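Local coordinates for nucleoporin NUP159 (Saccharomyces cerevisiae, PDB 1XIP), which serves as a component of the nuclear pore complex and, through this N-terminal beta-propeller domain, tethers the helicase Dbp5 to the pore for mRNA export, at residues Leu67-Ile72 and Leu375-Leu380; Glu126-Gln131 and Leu142-Asp147; Gln163-Phe168 and Leu175-Lys180. All coordinates share one frame; numbering follows the deposited sequence.

Contact 1 (Leu67-Ile72 and Leu375-Leu380)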
ATOM      1  N   LEU A  67      -8.529  -7.594 -20.764  1.00 18.87           N
ATOM      2  CA  LEU A  67      -7.730  -8.768 -21.065  1.00 18.94           C
ATOM      3  C   LEU A  67      -7.278  -9.450 -19.789  1.00 18.74           C
ATOM      4  O   LEU A  67      -7.439 -10.657 -19.636  1.00 19.38           O
ATOM      5  CB  LEU A  67      -6.520  -8.394 -21.911  1.00 19.10           C
ATOM      6  CG  LEU A  67      -6.265  -9.122 -23.234  1.00 20.19           C
ATOM      7  CD1 LEU A  67      -6.607 -10.598 -23.111  1.00 22.72           C
ATOM      8  CD2 LEU A  67      -7.056  -8.483 -24.373  1.00 20.23           C
ATOM      9  N   LEU A  68      -6.738  -8.681 -18.863  1.00 18.26           N
ATOM     10  CA  LEU A  68      -6.263  -9.241 -17.613  1.00 18.28           C
ATOM     11  C   LEU A  68      -7.407  -9.873 -16.827  1.00 18.69           C
ATOM     12  O   LEU A  68      -7.282 -10.981 -16.312  1.00 18.23           O
ATOM     13  CB  LEU A  68      -5.568  -8.163 -16.796  1.00 18.26           C
ATOM     14  CG  LEU A  68      -5.045  -8.536 -15.420  1.00 17.97           C
ATOM     15  CD1 LEU A  68      -3.968  -9.592 -15.532  1.00 16.01           C
ATOM     16  CD2 LEU A  68      -4.543  -7.265 -14.693  1.00 18.04           C
ATOM     17  N   ARG A  69      -8.533  -9.173 -16.759  1.00 19.53           N
ATOM     18  CA  ARG A  69      -9.706  -9.723 -16.104  1.00 20.52           C
ATOM     19  C   ARG A  69     -10.049 -11.088 -16.699  1.00 20.70           C
ATOM     20  O   ARG A  69     -10.141 -12.068 -15.973  1.00 21.56           O
ATOM     21  CB  ARG A  69     -10.888  -8.765 -16.204  1.00 20.74           C
ATOM     22  CG  ARG A  69     -11.973  -9.040 -15.184  1.00 22.69           C
ATOM     23  CD  ARG A  69     -13.303  -9.419 -15.820  1.00 27.99           C
ATOM     24  NE  ARG A  69     -14.212 -10.167 -14.935  1.00 30.06           N
ATOM     25  CZ  ARG A  69     -15.262  -9.634 -14.296  1.00 30.42           C
ATOM     26  NH1 ARG A  69     -15.531  -8.331 -14.411  1.00 29.73           N
ATOM     27  NH2 ARG A  69     -16.038 -10.406 -13.532  1.00 29.15           N
ATOM     28  N   ASP A  70     -10.180 -11.145 -18.024  1.00 20.61           N
ATOM     29  CA  ASP A  70     -10.605 -12.342 -18.737  1.00 20.01           C
ATOM     30  C   ASP A  70      -9.599 -13.480 -18.628  1.00 19.96           C
ATOM     31  O   ASP A  70      -9.980 -14.656 -18.564  1.00 19.68           O
ATOM     32  CB  ASP A  70     -10.835 -12.011 -20.207  1.00 19.87           C
ATOM     33  CG  ASP A  70     -12.126 -11.254 -20.445  1.00 20.95           C
ATOM     34  OD1 ASP A  70     -12.864 -10.982 -19.475  1.00 21.55           O
ATOM     35  OD2 ASP A  70     -12.487 -10.874 -21.586  1.00 24.27           O
ATOM     36  N   HIS A  71      -8.317 -13.128 -18.634  1.00 19.83           N
ATOM     37  CA  HIS A  71      -7.246 -14.105 -18.461  1.00 19.71           C
ATOM     38  C   HIS A  71      -7.346 -14.794 -17.092  1.00 20.29           C
ATOM     39  O   HIS A  71      -7.204 -16.009 -16.977  1.00 19.84           O
ATOM     40  CB  HIS A  71      -5.871 -13.443 -18.636  1.00 18.54           C
ATOM     41  CG  HIS A  71      -4.723 -14.373 -18.401  1.00 18.20           C
ATOM     42  ND1 HIS A  71      -4.451 -15.452 -19.225  1.00 17.52           N
ATOM     43  CD2 HIS A  71      -3.780 -14.397 -17.429  1.00 17.22           C
ATOM     44  CE1 HIS A  71      -3.391 -16.095 -18.768  1.00 17.01           C
ATOM     45  NE2 HIS A  71      -2.965 -15.476 -17.678  1.00 16.54           N
ATOM     46  N   ILE A  72      -7.608 -14.002 -16.061  1.00 21.49           N
ATOM     47  CA  ILE A  72      -7.643 -14.506 -14.696  1.00 22.57           C
ATOM     48  C   ILE A  72      -8.917 -15.312 -14.409  1.00 23.78           C
ATOM     49  O   ILE A  72      -8.863 -16.352 -13.759  1.00 23.86           O
ATOM     50  CB  ILE A  72      -7.518 -13.334 -13.707  1.00 22.27           C
ATOM     51  CG1 ILE A  72      -6.174 -12.610 -13.864  1.00 21.57           C
ATOM     52  CG2 ILE A  72      -7.787 -13.793 -12.289  1.00 21.97           C
ATOM     53  CD1 ILE A  72      -4.976 -13.336 -13.324  1.00 22.53           C
ATOM     54  N   LEU A 375      -1.223 -12.933  -9.721  1.00 20.03           N
ATOM     55  CA  LEU A 375      -2.247 -11.928  -9.517  1.00 19.91           C
ATOM     56  C   LEU A 375      -3.547 -12.591  -9.145  1.00 20.57           C
ATOM     57  O   LEU A 375      -3.975 -13.550  -9.780  1.00 20.93           O
ATOM     58  CB  LEU A 375      -2.441 -11.044 -10.767  1.00 19.80           C
ATOM     59  CG  LEU A 375      -3.331  -9.795 -10.534  1.00 19.05           C
ATOM     60  CD1 LEU A 375      -2.681  -8.576 -11.034  1.00 18.90           C
ATOM     61  CD2 LEU A 375      -4.697  -9.922 -11.132  1.00 20.08           C
ATOM     62  N   GLN A 376      -4.187 -12.040  -8.130  1.00 21.67           N
ATOM     63  CA  GLN A 376      -5.441 -12.539  -7.617  1.00 22.87           C
ATOM     64  C   GLN A 376      -6.535 -11.469  -7.812  1.00 23.64           C
ATOM     65  O   GLN A 376      -6.291 -10.270  -7.571  1.00 24.03           O
ATOM     66  CB  GLN A 376      -5.253 -12.831  -6.150  1.00 22.62           C
ATOM     67  CG  GLN A 376      -6.441 -13.375  -5.460  1.00 25.34           C
ATOM     68  CD  GLN A 376      -6.230 -13.521  -3.950  1.00 29.56           C
ATOM     69  OE1 GLN A 376      -5.168 -13.133  -3.407  1.00 30.37           O
ATOM     70  NE2 GLN A 376      -7.239 -14.076  -3.264  1.00 30.54           N
ATOM     71  N   ILE A 377      -7.717 -11.887  -8.267  1.00 23.90           N
ATOM     72  CA  ILE A 377      -8.867 -10.982  -8.304  1.00 24.48           C
ATOM     73  C   ILE A 377      -9.904 -11.417  -7.286  1.00 25.33           C
ATOM     74  O   ILE A 377     -10.324 -12.578  -7.265  1.00 24.71           O
ATOM     75  CB  ILE A 377      -9.523 -10.894  -9.707  1.00 24.20           C
ATOM     76  CG1 ILE A 377      -8.552 -10.326 -10.745  1.00 23.86           C
ATOM     77  CG2 ILE A 377     -10.799 -10.030  -9.643  1.00 23.14           C
ATOM     78  CD1 ILE A 377      -9.155 -10.213 -12.136  1.00 21.02           C
ATOM     79  N   VAL A 378     -10.323 -10.463  -6.459  1.00 26.59           N
ATOM     80  CA  VAL A 378     -11.239 -10.726  -5.364  1.00 27.86           C
ATOM     81  C   VAL A 378     -12.381  -9.684  -5.383  1.00 29.19           C
ATOM     82  O   VAL A 378     -12.150  -8.477  -5.271  1.00 29.62           O
ATOM     83  CB  VAL A 378     -10.462 -10.729  -4.004  1.00 27.54           C
ATOM     84  CG1 VAL A 378     -11.376 -10.864  -2.880  1.00 28.18           C
ATOM     85  CG2 VAL A 378      -9.474 -11.866  -3.951  1.00 26.61           C
ATOM     86  N   GLY A 379     -13.605 -10.146  -5.562  1.00 30.79           N
ATOM     87  CA  GLY A 379     -14.742  -9.246  -5.516  1.00 33.29           C
ATOM     88  C   GLY A 379     -15.238  -9.068  -4.096  1.00 35.04           C
ATOM     89  O   GLY A 379     -15.560 -10.050  -3.433  1.00 34.87           O
ATOM     90  N   LEU A 380     -15.292  -7.828  -3.615  1.00 37.05           N
ATOM     91  CA  LEU A 380     -15.861  -7.572  -2.293  1.00 39.12           C
ATOM     92  C   LEU A 380     -17.328  -7.231  -2.430  1.00 40.68           C
ATOM     93  O   LEU A 380     -17.680  -6.271  -3.110  1.00 40.36           O
ATOM     94  CB  LEU A 380     -15.113  -6.460  -1.537  1.00 39.04           C
ATOM     95  CG  LEU A 380     -15.727  -6.029  -0.184  1.00 39.13           C
ATOM     96  CD1 LEU A 380     -15.701  -7.140   0.894  1.00 37.40           C
ATOM     97  CD2 LEU A 380     -15.075  -4.737   0.343  1.00 39.17           C
TER
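L375 opens the strand side of this contact and meets two residues of the helix, L68 and I72. Its CG lies anti to the backbone N (chi1 -170°). The two methyls beyond it go to different partners. CD1 reaches the tip of L68, with L375 CD1 to L68 CD2 at 4.3 Å. CD2 lies against the end of I72, at 4.1 Å from I72 CD1. The side chains of L375 and I72 cross at about a right angle. I72 CD1 also rests on the strand backbone, 3.7 Å from L375 O. This is van der Waals packing.

Q376 points away from the helix. Its NE2 is hydrogen-bonded to the backbone oxygen of V324.

I377 turns back toward the helix. Its CD1 is anti to CA (chi2 180°), which extends the branch toward the helix. This methyl meets I72 and R69. It sits 3.8 Å from I72 CG2 and also close to I72 CB. It also touches the helix backbone, with I377 CD1 to R69 CA at 4.0 Å. The helix therefore uses L68, R69 and I72, which share one side of its turns. No hydrogen bond crosses between the two segments. The helix axis runs almost perpendicular to the strand, and the axes come within 9.5 Å.

Y367 of the adjacent strand 365-370 touches L68, R69, L375 and I377 and so extends the apolar patch. K25 NZ binds H71 O and ties the helix to strand 18-26. Strand 374-381 pairs with strand 18-26 from the start of the chain, and the helix belongs to the excursion between strands 59-64 and 83-86 of another blade. The arrangement packs one blade's connection against the blade that closes the beta-propeller, where N- and C-terminal strands join in the "velcro" manner.

Contact 2 (Glu126-Gln131 and Leu142-Asp147); sequences EKPVFQ and LNSVND
L142 and F130 are joined by a backbone hydrogen bond, F130 N to L142 O, of 2.8 Å. L142 N returns an almost straight one to Q131 O, also 2.8 Å. Q131 N makes a weak second bond to L142 O. F130 and Q131 thus both face L142, which is a classic beta bulge. Further out, S144 N bonds to P128 O at 2.7 Å, but the bond is bent, at 131° on the hydrogen. S144 N also has a weak bond to N143 OD1.

The F130 ring packs over the start of the turn. S144 CA lies above one face, offset toward the rim, in a CH-pi contact 3.8 Å from the ring centroid. S144 CB is 3.8 Å from F130 CZ. S144 OG sits between the backbone N and carbonyl carbon (chi1 82°), and lies 3.8 Å from P128 CD at the proline ring. Beyond it, K127 CB comes to 3.1 Å from N143 OD1. The K127 chain then bends away. N143 to N146 form a type I turn that leads into strand 147-152.

F276 also stacks with the F130 ring. S39 OG binds F130 O. The Q131 amide bonds to the first strand of the next sheet. L142 packs on V165 of strand 158-165, while strand 129-134 forms the edge of this four-stranded blade.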
ATOM      1  N   GLU A 126      19.261  11.755  -5.063  1.00 34.03           N
ATOM      2  CA  GLU A 126      20.588  11.856  -4.434  1.00 34.68           C
ATOM      3  C   GLU A 126      20.833  10.701  -3.452  1.00 34.55           C
ATOM      4  O   GLU A 126      21.981  10.321  -3.221  1.00 34.64           O
ATOM      5  CB  GLU A 126      20.782  13.205  -3.739  1.00 34.91           C
ATOM      6  CG  GLU A 126      19.507  14.025  -3.578  1.00 37.20           C
ATOM      7  CD  GLU A 126      19.789  15.485  -3.252  1.00 40.14           C
ATOM      8  OE1 GLU A 126      20.093  15.781  -2.065  1.00 41.48           O
ATOM      9  OE2 GLU A 126      19.709  16.336  -4.176  1.00 40.09           O
ATOM     10  N   LYS A 127      19.745  10.143  -2.903  1.00 34.06           N
ATOM     11  CA  LYS A 127      19.800   8.967  -2.028  1.00 33.92           C
ATOM     12  C   LYS A 127      18.631   7.989  -2.331  1.00 33.53           C
ATOM     13  O   LYS A 127      17.545   8.432  -2.715  1.00 33.67           O
ATOM     14  CB  LYS A 127      19.772   9.396  -0.551  1.00 33.80           C
ATOM     15  CG  LYS A 127      21.028  10.141  -0.066  1.00 35.15           C
ATOM     16  CD  LYS A 127      21.859   9.324   0.930  1.00 35.76           C
ATOM     17  CE  LYS A 127      23.179   8.861   0.315  1.00 36.30           C
ATOM     18  NZ  LYS A 127      24.223   9.913   0.374  1.00 36.69           N
ATOM     19  N   PRO A 128      18.854   6.675  -2.157  1.00 33.00           N
ATOM     20  CA  PRO A 128      17.798   5.655  -2.341  1.00 32.38           C
ATOM     21  C   PRO A 128      16.469   5.991  -1.660  1.00 31.77           C
ATOM     22  O   PRO A 128      16.423   6.594  -0.588  1.00 31.79           O
ATOM     23  CB  PRO A 128      18.400   4.411  -1.685  1.00 32.38           C
ATOM     24  CG  PRO A 128      19.873   4.581  -1.845  1.00 32.45           C
ATOM     25  CD  PRO A 128      20.143   6.061  -1.783  1.00 32.99           C
ATOM     26  N   VAL A 129      15.384   5.575  -2.281  1.00 31.05           N
ATOM     27  CA  VAL A 129      14.060   5.955  -1.822  1.00 30.31           C
ATOM     28  C   VAL A 129      13.320   4.746  -1.259  1.00 29.91           C
ATOM     29  O   VAL A 129      13.494   3.635  -1.759  1.00 30.14           O
ATOM     30  CB  VAL A 129      13.294   6.627  -2.973  1.00 30.35           C
ATOM     31  CG1 VAL A 129      11.803   6.662  -2.710  1.00 31.33           C
ATOM     32  CG2 VAL A 129      13.838   8.030  -3.203  1.00 29.66           C
ATOM     33  N   PHE A 130      12.524   4.961  -0.207  1.00 29.42           N
ATOM     34  CA  PHE A 130      11.754   3.895   0.454  1.00 29.57           C
ATOM     35  C   PHE A 130      10.280   3.868   0.004  1.00 28.88           C
ATOM     36  O   PHE A 130       9.657   2.801  -0.077  1.00 28.00           O
ATOM     37  CB  PHE A 130      11.753   4.091   1.985  1.00 30.23           C
ATOM     38  CG  PHE A 130      13.055   3.769   2.663  1.00 33.25           C
ATOM     39  CD1 PHE A 130      13.952   2.828   2.122  1.00 36.28           C
ATOM     40  CD2 PHE A 130      13.384   4.400   3.875  1.00 35.82           C
ATOM     41  CE1 PHE A 130      15.171   2.533   2.763  1.00 36.92           C
ATOM     42  CE2 PHE A 130      14.593   4.112   4.537  1.00 37.44           C
ATOM     43  CZ  PHE A 130      15.495   3.176   3.976  1.00 38.51           C
ATOM     44  N   GLN A 131       9.718   5.056  -0.224  1.00 28.32           N
ATOM     45  CA  GLN A 131       8.290   5.196  -0.477  1.00 28.07           C
ATOM     46  C   GLN A 131       7.956   6.391  -1.335  1.00 27.81           C
ATOM     47  O   GLN A 131       8.535   7.462  -1.167  1.00 28.14           O
ATOM     48  CB  GLN A 131       7.506   5.289   0.833  1.00 28.05           C
ATOM     49  CG  GLN A 131       6.030   4.869   0.670  1.00 27.27           C
ATOM     50  CD  GLN A 131       5.214   5.119   1.902  1.00 26.31           C
ATOM     51  OE1 GLN A 131       5.481   4.537   2.940  1.00 29.50           O
ATOM     52  NE2 GLN A 131       4.224   5.994   1.801  1.00 24.03           N
ATOM     53  N   LEU A 142       9.723   9.536   0.245  1.00 26.62           N
ATOM     54  CA  LEU A 142      10.455   9.299   1.472  1.00 26.42           C
ATOM     55  C   LEU A 142      11.805   8.637   1.230  1.00 26.99           C
ATOM     56  O   LEU A 142      11.897   7.538   0.688  1.00 26.55           O
ATOM     57  CB  LEU A 142       9.636   8.520   2.487  1.00 26.20           C
ATOM     58  CG  LEU A 142      10.385   8.171   3.782  1.00 25.93           C
ATOM     59  CD1 LEU A 142      10.788   9.422   4.582  1.00 25.21           C
ATOM     60  CD2 LEU A 142       9.539   7.258   4.615  1.00 25.25           C
ATOM     61  N   ASN A 143      12.835   9.342   1.686  1.00 27.56           N
ATOM     62  CA  ASN A 143      14.239   9.028   1.512  1.00 28.23           C
ATOM     63  C   ASN A 143      14.780   7.914   2.409  1.00 28.62           C
ATOM     64  O   ASN A 143      14.219   7.623   3.480  1.00 28.61           O
ATOM     65  CB  ASN A 143      15.002  10.280   1.899  1.00 28.79           C
ATOM     66  CG  ASN A 143      16.111  10.566   0.999  1.00 29.82           C
ATOM     67  OD1 ASN A 143      16.941   9.709   0.748  1.00 32.91           O
ATOM     68  ND2 ASN A 143      16.164  11.790   0.496  1.00 32.14           N
ATOM     69  N   SER A 144      15.914   7.342   2.005  1.00 28.66           N
ATOM     70  CA  SER A 144      16.632   6.349   2.811  1.00 28.42           C
ATOM     71  C   SER A 144      17.352   6.986   3.993  1.00 28.30           C
ATOM     72  O   SER A 144      17.900   6.290   4.854  1.00 27.90           O
ATOM     73  CB  SER A 144      17.635   5.581   1.952  1.00 28.48           C
ATOM     74  OG  SER A 144      18.836   6.318   1.801  1.00 28.52           O
ATOM     75  N   VAL A 145      17.342   8.313   4.023  1.00 28.39           N
ATOM     76  CA  VAL A 145      17.999   9.088   5.078  1.00 28.48           C
ATOM     77  C   VAL A 145      16.923   9.795   5.914  1.00 28.68           C
ATOM     78  O   VAL A 145      17.213  10.698   6.713  1.00 28.37           O
ATOM     79  CB  VAL A 145      19.056  10.078   4.467  1.00 28.26           C
ATOM     80  CG1 VAL A 145      18.426  11.388   4.038  1.00 27.71           C
ATOM     81  CG2 VAL A 145      20.229  10.299   5.421  1.00 29.17           C
ATOM     82  N   ASN A 146      15.677   9.354   5.706  1.00 29.08           N
ATOM     83  CA  ASN A 146      14.495   9.855   6.414  1.00 29.57           C
ATOM     84  C   ASN A 146      14.140  11.305   6.100  1.00 30.24           C
ATOM     85  O   ASN A 146      13.813  12.087   7.011  1.00 31.22           O
ATOM     86  CB  ASN A 146      14.621   9.627   7.929  1.00 29.33           C
ATOM     87  CG  ASN A 146      14.774   8.163   8.284  1.00 28.94           C
ATOM     88  OD1 ASN A 146      15.781   7.762   8.868  1.00 28.94           O
ATOM     89  ND2 ASN A 146      13.780   7.351   7.927  1.00 27.94           N
ATOM     90  N   ASP A 147      14.210  11.661   4.813  1.00 30.46           N
ATOM     91  CA  ASP A 147      13.880  13.007   4.337  1.00 30.67           C
ATOM     92  C   ASP A 147      12.615  12.960   3.488  1.00 30.49           C
ATOM     93  O   ASP A 147      12.610  12.350   2.415  1.00 30.60           O
ATOM     94  CB  ASP A 147      15.022  13.560   3.473  1.00 31.03           C
ATOM     95  CG  ASP A 147      16.147  14.204   4.287  1.00 32.36           C
ATOM     96  OD1 ASP A 147      15.994  14.394   5.516  1.00 34.42           O
ATOM     97  OD2 ASP A 147      17.234  14.561   3.761  1.00 33.30           O
TER

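Contact 3 (Gln163-Phe168 and Leu175-Lys180)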
ATOM      1  N   GLN A 163      11.489  15.985   8.083  1.00 33.86           N
ATOM      2  CA  GLN A 163      12.660  15.178   8.405  1.00 33.51           C
ATOM      3  C   GLN A 163      12.347  14.152   9.476  1.00 32.78           C
ATOM      4  O   GLN A 163      11.344  14.281  10.198  1.00 32.42           O
ATOM      5  CB  GLN A 163      13.788  16.060   8.908  1.00 33.96           C
ATOM      6  CG  GLN A 163      14.770  16.478   7.851  1.00 34.85           C
ATOM      7  CD  GLN A 163      15.069  17.948   7.926  1.00 35.34           C
ATOM      8  OE1 GLN A 163      14.579  18.726   7.102  1.00 36.17           O
ATOM      9  NE2 GLN A 163      15.852  18.346   8.922  1.00 34.35           N
ATOM     10  N   ASN A 164      13.221  13.147   9.581  1.00 31.77           N
ATOM     11  CA  ASN A 164      13.126  12.108  10.606  1.00 30.92           C
ATOM     12  C   ASN A 164      11.866  11.262  10.511  1.00 30.15           C
ATOM     13  O   ASN A 164      11.423  10.688  11.506  1.00 30.37           O
ATOM     14  CB  ASN A 164      13.234  12.726  12.001  1.00 31.29           C
ATOM     15  CG  ASN A 164      14.597  13.310  12.269  1.00 31.40           C
ATOM     16  OD1 ASN A 164      15.618  12.677  11.991  1.00 31.48           O
ATOM     17  ND2 ASN A 164      14.627  14.521  12.820  1.00 32.21           N
ATOM     18  N   VAL A 165      11.309  11.194   9.303  1.00 28.84           N
ATOM     19  CA  VAL A 165      10.082  10.478   9.010  1.00 27.46           C
ATOM     20  C   VAL A 165      10.438   9.018   8.754  1.00 26.92           C
ATOM     21  O   VAL A 165      11.455   8.746   8.116  1.00 27.08           O
ATOM     22  CB  VAL A 165       9.414  11.067   7.719  1.00 27.59           C
ATOM     23  CG1 VAL A 165       8.025  10.428   7.429  1.00 26.46           C
ATOM     24  CG2 VAL A 165       9.320  12.581   7.799  1.00 26.58           C
ATOM     25  N   THR A 166       9.613   8.083   9.236  1.00 25.62           N
ATOM     26  CA  THR A 166       9.822   6.666   8.927  1.00 25.07           C
ATOM     27  C   THR A 166       8.677   6.088   8.105  1.00 24.48           C
ATOM     28  O   THR A 166       8.845   5.090   7.416  1.00 23.88           O
ATOM     29  CB  THR A 166      10.071   5.810  10.190  1.00 24.93           C
ATOM     30  OG1 THR A 166       8.987   5.964  11.100  1.00 25.27           O
ATOM     31  CG2 THR A 166      11.268   6.338  10.974  1.00 25.99           C
ATOM     32  N   SER A 167       7.521   6.731   8.197  1.00 23.88           N
ATOM     33  CA  SER A 167       6.380   6.421   7.365  1.00 23.35           C
ATOM     34  C   SER A 167       5.540   7.664   7.137  1.00 22.98           C
ATOM     35  O   SER A 167       5.407   8.507   8.007  1.00 23.17           O
ATOM     36  CB  SER A 167       5.514   5.323   8.007  1.00 23.45           C
ATOM     37  OG  SER A 167       4.603   4.784   7.051  1.00 22.63           O
ATOM     38  N   PHE A 168       4.956   7.762   5.962  1.00 22.85           N
ATOM     39  CA  PHE A 168       4.029   8.841   5.676  1.00 22.48           C
ATOM     40  C   PHE A 168       2.823   8.301   4.905  1.00 22.55           C
ATOM     41  O   PHE A 168       2.865   7.208   4.361  1.00 22.58           O
ATOM     42  CB  PHE A 168       4.729   9.959   4.901  1.00 22.04           C
ATOM     43  CG  PHE A 168       4.878   9.675   3.419  1.00 21.52           C
ATOM     44  CD1 PHE A 168       3.941  10.161   2.503  1.00 21.42           C
ATOM     45  CD2 PHE A 168       5.962   8.938   2.941  1.00 20.59           C
ATOM     46  CE1 PHE A 168       4.077   9.911   1.132  1.00 21.95           C
ATOM     47  CE2 PHE A 168       6.115   8.687   1.577  1.00 20.21           C
ATOM     48  CZ  PHE A 168       5.169   9.169   0.669  1.00 21.37           C
ATOM     49  N   LEU A 175      -1.832  15.095   4.934  1.00 30.33           N
ATOM     50  CA  LEU A 175      -0.525  14.418   4.958  1.00 30.45           C
ATOM     51  C   LEU A 175      -0.167  14.048   6.389  1.00 30.21           C
ATOM     52  O   LEU A 175      -0.041  14.921   7.258  1.00 30.52           O
ATOM     53  CB  LEU A 175       0.580  15.304   4.348  1.00 30.58           C
ATOM     54  CG  LEU A 175       2.084  14.903   4.254  1.00 31.22           C
ATOM     55  CD1 LEU A 175       2.416  13.484   4.639  1.00 32.88           C
ATOM     56  CD2 LEU A 175       2.618  15.159   2.854  1.00 31.71           C
ATOM     57  N   ALA A 176      -0.018  12.750   6.631  1.00 29.73           N
ATOM     58  CA  ALA A 176       0.377  12.241   7.942  1.00 29.44           C
ATOM     59  C   ALA A 176       1.833  11.748   7.951  1.00 29.22           C
ATOM     60  O   ALA A 176       2.339  11.219   6.968  1.00 29.07           O
ATOM     61  CB  ALA A 176      -0.558  11.137   8.376  1.00 29.16           C
ATOM     62  N   VAL A 177       2.487  11.905   9.087  1.00 29.21           N
ATOM     63  CA  VAL A 177       3.899  11.583   9.219  1.00 29.08           C
ATOM     64  C   VAL A 177       4.118  10.822  10.541  1.00 29.26           C
ATOM     65  O   VAL A 177       3.571  11.206  11.585  1.00 29.15           O
ATOM     66  CB  VAL A 177       4.732  12.895   9.157  1.00 29.38           C
ATOM     67  CG1 VAL A 177       6.083  12.737   9.787  1.00 29.43           C
ATOM     68  CG2 VAL A 177       4.855  13.383   7.709  1.00 28.72           C
ATOM     69  N   LEU A 178       4.858   9.708  10.470  1.00 29.23           N
ATOM     70  CA  LEU A 178       5.322   8.978  11.647  1.00 28.92           C
ATOM     71  C   LEU A 178       6.815   9.233  11.810  1.00 29.25           C
ATOM     72  O   LEU A 178       7.600   8.962  10.891  1.00 29.10           O
ATOM     73  CB  LEU A 178       5.096   7.478  11.489  1.00 28.84           C
ATOM     74  CG  LEU A 178       4.716   6.626  12.718  1.00 29.29           C
ATOM     75  CD1 LEU A 178       4.885   5.139  12.438  1.00 27.02           C
ATOM     76  CD2 LEU A 178       5.461   7.024  13.999  1.00 28.36           C
ATOM     77  N   LEU A 179       7.206   9.727  12.984  1.00 29.05           N
ATOM     78  CA  LEU A 179       8.597  10.096  13.232  1.00 29.20           C
ATOM     79  C   LEU A 179       9.399   9.026  13.981  1.00 28.87           C
ATOM     80  O   LEU A 179       8.821   8.133  14.588  1.00 28.51           O
ATOM     81  CB  LEU A 179       8.661  11.440  13.973  1.00 29.30           C
ATOM     82  CG  LEU A 179       8.092  12.627  13.196  1.00 29.45           C
ATOM     83  CD1 LEU A 179       8.134  13.914  14.014  1.00 30.55           C
ATOM     84  CD2 LEU A 179       8.869  12.796  11.910  1.00 31.56           C
ATOM     85  N   LYS A 180      10.731   9.137  13.914  1.00 29.04           N
ATOM     86  CA  LYS A 180      11.673   8.252  14.640  1.00 29.51           C
ATOM     87  C   LYS A 180      11.448   8.166  16.155  1.00 29.74           C
ATOM     88  O   LYS A 180      11.609   7.098  16.751  1.00 29.74           O
ATOM     89  CB  LYS A 180      13.118   8.685  14.398  1.00 29.37           C
ATOM     90  CG  LYS A 180      13.607   8.478  12.998  1.00 29.95           C
ATOM     91  CD  LYS A 180      15.058   8.828  12.894  1.00 31.05           C
ATOM     92  CE  LYS A 180      15.808   7.798  12.089  1.00 33.32           C
ATOM     93  NZ  LYS A 180      17.286   8.028  12.210  1.00 35.14           N
TER
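V165 and V177 meet methyl to methyl, their side chains crossing at about a right angle. V177 CG1 is 3.8 Å from V165 CG2 and fits against both V165 methyls. L179 comes in beside it, with CD2 at 4.1 Å from V165 CG2. The same methyl fits against the backbone of Q163 and N164, ahead of the corner, with L179 CD2 3.3 Å from N164 O. L179 CG lies anti to its carbonyl carbon (chi1 -63°), beside the backbone N.

The backbone holds these shapes in register. L178 N binds S167 O. T166 N gives a nearly straight bond of 2.8 Å to L178 O. The same oxygen takes two weak bonds, from S167 N and T166 OG1. T166 and S167 thus share one partner in a classic beta bulge. K180 N binds N164 O at the far end.

The chain turns its corner at T166. Strand 158-165 is the last of one propeller blade, and strand 167-170 is the first of the next. The bulge therefore marks the step from blade to blade.

Outside the corner, T166 CG2 rests on K180 at 3.8 Å from its CG. The K180 chain passes N164 at about a right angle, CD near OD1. Past the bulge, the side chains part to two faces. S167 and L178 meet CB to CB at 4.1 Å, and L178 goes on to P216 and V219 of strand 215-221. S167 OG binds V219 N. On the opposite face, F168 CB touches L175 CD1 at 4.2 Å and lies near V177 CG2. V177 and F168 reach across to L148 of strand 147-152, which V165 of the same blade as L148 also touches.

In the fold
Contacts 2 and 3 are neighbours, with centres about 12 Å apart. Contact 2 lies in the blade of strands 129-134 to 158-165, and contact 3 joins that blade to the next. They are tied directly: N146 ND2 bonds to V165 O at 2.7 Å, and Q131 NE2 to F168 O at 3.1 Å. N146 OD1 also packs on K180 CE. Contact 1 lies across the propeller, on the other side of the chain's centre. Its centre is about 33 Å from contact 2 and 34 Å from contact 3. Its segments span most of the chain, so both other contacts fall between them in sequence. The Dbp5-interacting region spans nearly the whole domain and singles out none of the three.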